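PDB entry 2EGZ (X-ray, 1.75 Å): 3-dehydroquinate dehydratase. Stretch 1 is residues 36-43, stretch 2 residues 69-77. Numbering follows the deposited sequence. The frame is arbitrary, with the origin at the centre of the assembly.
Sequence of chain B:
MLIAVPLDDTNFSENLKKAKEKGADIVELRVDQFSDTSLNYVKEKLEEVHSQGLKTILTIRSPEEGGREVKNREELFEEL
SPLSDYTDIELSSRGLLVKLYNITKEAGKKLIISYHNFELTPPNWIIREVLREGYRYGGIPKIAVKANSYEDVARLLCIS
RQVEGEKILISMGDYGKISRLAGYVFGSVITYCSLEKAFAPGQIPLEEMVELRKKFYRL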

ATOM      1  N   ASP B  36     -25.199   0.506  -2.250  1.00 31.23           N
ATOM      2  CA  ASP B  36     -25.764  -0.357  -1.217  1.00 30.23           C
ATOM      3  C   ASP B  36     -24.829  -1.555  -1.074  1.00 29.89           C
ATOM      4  O   ASP B  36     -24.560  -2.243  -2.057  1.00 29.59           O
ATOM      5  CB  ASP B  36     -27.148  -0.846  -1.653  1.00 30.64           C
ATOM      6  CG  ASP B  36     -27.868  -1.625  -0.569  1.00 31.81           C
ATOM      7  OD1 ASP B  36     -27.209  -2.382   0.171  1.00 32.79           O
ATOM      8  OD2 ASP B  36     -29.107  -1.488  -0.465  1.00 33.84           O
ATOM      9  N   THR B  37     -24.335  -1.812   0.135  1.00 28.90           N
ATOM     10  CA  THR B  37     -23.432  -2.945   0.333  1.00 29.14           C
ATOM     11  C   THR B  37     -23.936  -3.981   1.327  1.00 29.03           C
ATOM     12  O   THR B  37     -23.157  -4.782   1.845  1.00 29.01           O
ATOM     13  CB  THR B  37     -22.016  -2.488   0.778  1.00 28.48           C
ATOM     14  OG1 THR B  37     -22.094  -1.797   2.030  1.00 28.03           O
ATOM     15  CG2 THR B  37     -21.401  -1.579  -0.271  1.00 26.89           C
ATOM     16  N   SER B  38     -25.240  -3.977   1.590  1.00 28.38           N
ATOM     17  CA  SER B  38     -25.810  -4.946   2.515  1.00 27.50           C
ATOM     18  C   SER B  38     -25.564  -6.349   1.966  1.00 27.59           C
ATOM     19  O   SER B  38     -25.524  -6.544   0.752  1.00 27.33           O
ATOM     20  CB  SER B  38     -27.313  -4.702   2.686  1.00 28.12           C
ATOM     21  OG  SER B  38     -27.982  -4.706   1.436  1.00 29.14           O
ATOM     22  N   LEU B  39     -25.401  -7.319   2.858  1.00 26.19           N
ATOM     23  CA  LEU B  39     -25.142  -8.692   2.447  1.00 27.49           C
ATOM     24  C   LEU B  39     -26.183  -9.251   1.482  1.00 28.72           C
ATOM     25  O   LEU B  39     -25.853 -10.045   0.598  1.00 26.87           O
ATOM     26  CB  LEU B  39     -25.052  -9.611   3.667  1.00 27.70           C
ATOM     27  CG  LEU B  39     -23.954  -9.346   4.705  1.00 28.01           C
ATOM     28  CD1 LEU B  39     -24.010 -10.432   5.779  1.00 25.95           C
ATOM     29  CD2 LEU B  39     -22.586  -9.330   4.034  1.00 28.36           C
ATOM     30  N   ASN B  40     -27.438  -8.842   1.639  1.00 27.93           N
ATOM     31  CA  ASN B  40     -28.481  -9.357   0.765  1.00 28.01           C
ATOM     32  C   ASN B  40     -28.466  -8.716  -0.610  1.00 27.54           C
ATOM     33  O   ASN B  40     -28.616  -9.405  -1.621  1.00 27.68           O
ATOM     34  CB  ASN B  40     -29.862  -9.166   1.390  1.00 30.25           C
ATOM     35  CG  ASN B  40     -30.950  -9.840   0.583  1.00 31.72           C
ATOM     36  OD1 ASN B  40     -30.940 -11.057   0.415  1.00 32.01           O
ATOM     37  ND2 ASN B  40     -31.888  -9.053   0.070  1.00 33.87           N
ATOM     38  N   TYR B  41     -28.293  -7.399  -0.647  1.00 24.83           N
ATOM     39  CA  TYR B  41     -28.262  -6.676  -1.908  1.00 25.97           C
ATOM     40  C   TYR B  41     -27.177  -7.247  -2.813  1.00 24.56           C
ATOM     41  O   TYR B  41     -27.412  -7.501  -3.991  1.00 25.57           O
ATOM     42  CB  TYR B  41     -27.984  -5.193  -1.665  1.00 26.41           C
ATOM     43  CG  TYR B  41     -28.126  -4.326  -2.898  1.00 28.40           C
ATOM     44  CD1 TYR B  41     -29.384  -4.046  -3.438  1.00 28.65           C
ATOM     45  CD2 TYR B  41     -27.006  -3.771  -3.517  1.00 28.82           C
ATOM     46  CE1 TYR B  41     -29.521  -3.227  -4.560  1.00 30.07           C
ATOM     47  CE2 TYR B  41     -27.132  -2.955  -4.640  1.00 30.14           C
ATOM     48  CZ  TYR B  41     -28.391  -2.685  -5.154  1.00 29.56           C
ATOM     49  OH  TYR B  41     -28.515  -1.865  -6.252  1.00 32.44           O
ATOM     50  N   VAL B  42     -25.988  -7.454  -2.256  1.00 22.36           N
ATOM     51  CA  VAL B  42     -24.878  -7.981  -3.041  1.00 21.27           C
ATOM     52  C   VAL B  42     -25.092  -9.449  -3.392  1.00 20.74           C
ATOM     53  O   VAL B  42     -24.781  -9.876  -4.501  1.00 20.60           O
ATOM     54  CB  VAL B  42     -23.534  -7.815  -2.300  1.00 19.98           C
ATOM     55  CG1 VAL B  42     -22.389  -8.217  -3.219  1.00 16.91           C
ATOM     56  CG2 VAL B  42     -23.362  -6.362  -1.863  1.00 18.58           C
ATOM     57  N   LYS B  43     -25.634 -10.216  -2.452  1.00 20.97           N
ATOM     58  CA  LYS B  43     -25.897 -11.625  -2.704  1.00 22.97           C
ATOM     59  C   LYS B  43     -26.837 -11.783  -3.899  1.00 23.13           C
ATOM     60  O   LYS B  43     -26.559 -12.557  -4.817  1.00 24.06           O
ATOM     61  CB  LYS B  43     -26.511 -12.284  -1.464  1.00 23.57           C
ATOM     62  CG  LYS B  43     -26.876 -13.748  -1.656  1.00 25.84           C
ATOM     63  CD  LYS B  43     -27.319 -14.390  -0.350  1.00 26.82           C
ATOM     64  CE  LYS B  43     -27.884 -15.784  -0.578  1.00 27.57           C
ATOM     65  NZ  LYS B  43     -29.167 -15.741  -1.345  1.00 28.90           N
ATOM     66  N   GLU B  69     -13.587   2.799   0.879  1.00 28.00           N
ATOM     67  CA  GLU B  69     -13.772   2.057   2.118  1.00 28.36           C
ATOM     68  C   GLU B  69     -15.195   1.510   2.189  1.00 27.99           C
ATOM     69  O   GLU B  69     -16.153   2.203   1.856  1.00 27.36           O
ATOM     70  CB  GLU B  69     -13.496   2.965   3.320  1.00 26.20           C
ATOM     71  N   VAL B  70     -15.321   0.252   2.598  1.00 28.31           N
ATOM     72  CA  VAL B  70     -16.625  -0.385   2.748  1.00 28.73           C
ATOM     73  C   VAL B  70     -16.628  -0.997   4.139  1.00 29.49           C
ATOM     74  O   VAL B  70     -15.938  -1.982   4.394  1.00 30.39           O
ATOM     75  CB  VAL B  70     -16.863  -1.496   1.692  1.00 28.60           C
ATOM     76  CG1 VAL B  70     -18.185  -2.202   1.970  1.00 28.11           C
ATOM     77  CG2 VAL B  70     -16.889  -0.893   0.296  1.00 28.49           C
ATOM     78  N   LYS B  71     -17.398  -0.392   5.037  1.00 30.89           N
ATOM     79  CA  LYS B  71     -17.489  -0.839   6.423  1.00 31.49           C
ATOM     80  C   LYS B  71     -17.601  -2.353   6.595  1.00 31.08           C
ATOM     81  O   LYS B  71     -16.842  -2.955   7.354  1.00 30.98           O
ATOM     82  CB  LYS B  71     -18.682  -0.163   7.109  1.00 32.82           C
ATOM     83  CG  LYS B  71     -18.812  -0.481   8.591  1.00 36.33           C
ATOM     84  CD  LYS B  71     -20.152  -0.015   9.151  1.00 38.12           C
ATOM     85  CE  LYS B  71     -20.242  -0.285  10.653  1.00 39.58           C
ATOM     86  NZ  LYS B  71     -21.606  -0.027  11.199  1.00 39.06           N
ATOM     87  N   ASN B  72     -18.541  -2.971   5.889  1.00 30.92           N
ATOM     88  CA  ASN B  72     -18.741  -4.408   6.015  1.00 30.48           C
ATOM     89  C   ASN B  72     -18.035  -5.212   4.931  1.00 30.66           C
ATOM     90  O   ASN B  72     -18.480  -6.305   4.565  1.00 30.63           O
ATOM     91  CB  ASN B  72     -20.241  -4.723   6.012  1.00 29.85           C
ATOM     92  CG  ASN B  72     -20.908  -4.382   4.698  1.00 28.64           C
ATOM     93  OD1 ASN B  72     -20.612  -3.355   4.082  1.00 28.45           O
ATOM     94  ND2 ASN B  72     -21.828  -5.238   4.264  1.00 27.59           N
ATOM     95  N   ARG B  73     -16.928  -4.677   4.427  1.00 30.23           N
ATOM     96  CA  ARG B  73     -16.164  -5.359   3.389  1.00 29.58           C
ATOM     97  C   ARG B  73     -15.787  -6.778   3.816  1.00 28.18           C
ATOM     98  O   ARG B  73     -16.077  -7.743   3.110  1.00 27.61           O
ATOM     99  CB  ARG B  73     -14.905  -4.558   3.058  1.00 29.76           C
ATOM    100  N   GLU B  74     -15.148  -6.907   4.976  1.00 27.41           N
ATOM    101  CA  GLU B  74     -14.731  -8.222   5.463  1.00 27.50           C
ATOM    102  C   GLU B  74     -15.898  -9.196   5.616  1.00 28.24           C
ATOM    103  O   GLU B  74     -15.758 -10.391   5.338  1.00 27.58           O
ATOM    104  CB  GLU B  74     -13.996  -8.087   6.797  1.00 29.62           C
ATOM    105  CG  GLU B  74     -13.620  -9.417   7.437  1.00 32.31           C
ATOM    106  CD  GLU B  74     -12.636  -9.258   8.582  1.00 34.73           C
ATOM    107  OE1 GLU B  74     -12.749  -8.260   9.324  1.00 35.01           O
ATOM    108  OE2 GLU B  74     -11.756 -10.130   8.743  1.00 36.57           O
ATOM    109  N   GLU B  75     -17.043  -8.684   6.061  1.00 27.23           N
ATOM    110  CA  GLU B  75     -18.229  -9.511   6.242  1.00 27.08           C
ATOM    111  C   GLU B  75     -18.732  -9.988   4.888  1.00 25.43           C
ATOM    112  O   GLU B  75     -19.155 -11.135   4.740  1.00 27.97           O
ATOM    113  CB  GLU B  75     -19.326  -8.714   6.962  1.00 26.10           C
ATOM    114  N   LEU B  76     -18.691  -9.103   3.900  1.00 24.42           N
ATOM    115  CA  LEU B  76     -19.140  -9.453   2.559  1.00 23.70           C
ATOM    116  C   LEU B  76     -18.305 -10.612   2.024  1.00 23.80           C
ATOM    117  O   LEU B  76     -18.846 -11.559   1.452  1.00 23.84           O
ATOM    118  CB  LEU B  76     -19.026  -8.243   1.632  1.00 23.56           C
ATOM    119  CG  LEU B  76     -20.061  -7.145   1.892  1.00 23.51           C
ATOM    120  CD1 LEU B  76     -19.670  -5.858   1.183  1.00 22.72           C
ATOM    121  CD2 LEU B  76     -21.420  -7.631   1.423  1.00 22.77           C
ATOM    122  N   PHE B  77     -16.991 -10.540   2.220  1.00 23.16           N
ATOM    123  CA  PHE B  77     -16.094 -11.598   1.762  1.00 23.53           C
ATOM    124  C   PHE B  77     -16.411 -12.922   2.454  1.00 24.49           C
ATOM    125  O   PHE B  77     -16.515 -13.966   1.807  1.00 23.86           O
ATOM    126  CB  PHE B  77     -14.630 -11.232   2.036  1.00 21.73           C
ATOM    127  CG  PHE B  77     -14.064 -10.215   1.086  1.00 20.46           C
ATOM    128  CD1 PHE B  77     -14.224 -10.360  -0.289  1.00 18.17           C
ATOM    129  CD2 PHE B  77     -13.328  -9.134   1.563  1.00 20.77           C
ATOM    130  CE1 PHE B  77     -13.666  -9.449  -1.172  1.00 17.95           C
ATOM    131  CE2 PHE B  77     -12.761  -8.214   0.683  1.00 19.92           C
ATOM    132  CZ  PHE B  77     -12.933  -8.376  -0.690  1.00 17.53           C
TER

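Contact between residues 36-43 and 69-77 of chain B in 3-dehydroquinate dehydratase, followed along the second stretch. Each stretch runs from a loop into the start of a helix, and the contact gathers around those two beginnings, burying 280 Å² in total. Glu69, modelled only to CB, lies out of reach. Val70 makes the first contact: its CA-to-CB bond points toward the other stretch, and CG1 comes to 3.9 Å from Thr37 OG1, a packing distance. Val70 also opens a type I turn that ends at Arg73, closed by the bond from Arg73 N to Val70 O (2.9 Å). Lys71, within this turn, has a CA-to-CB bond pointing sideways, and its extended side chain makes no contact with the other stretch.

Asn72 is the polar centre. It occupies the N-cap position of helix 73-77, yet its side chain makes no capping bond; with chi1 in p, the amide instead reaches across and pairs with a single residue, Thr37. Asn72 ND2 donates to Thr37 O at 2.8 Å with an N-H...O angle of 178°, almost perfectly linear, while Thr37 OG1 donates to Asn72 OD1 at 3.0 Å. The amide thus uses both its donor and its acceptor on one partner, engaging backbone and side chain together. The loop carrying Thr37 is itself braced: Asp36 OD1 accepts from Ser38 N (2.9 Å) and from Ser38 OG (2.8 Å), and Ser38 OG in turn accepts a weak capping bond from Tyr41 N (3.4 Å) at the start of helix 39-43.

Arg73, truncated at CB in the model, points away, and Glu74 is out of reach. Glu75, also modelled only to CB, points toward the first stretch; its backbone O lies 3.9 Å from Leu39 CD2.

Leu76 is the centre of the apolar packing, with 66 Å² covered, the most of any residue here. Its CA-to-CB bond points sideways, but the end of the side chain comes nearer, so that CD2 meets Leu39 CD2 at 3.3 Å, a tight approach for two methyl groups, and Val42 CG2 at 4.0 Å. The same CD2 sits 3.4 Å from Thr37 O, the carbonyl that accepts from Asn72, so the apolar cluster directly adjoins the hydrogen-bonded pair. Leu76 N bonds back to Asn72 O (2.9 Å), linking these two contact residues across the first helical turn. Phe77 points away. The helix axes come no closer than 10.8 Å and cross at -50°; the side chains of Leu39, Val42 and Leu76 help fill the space between them.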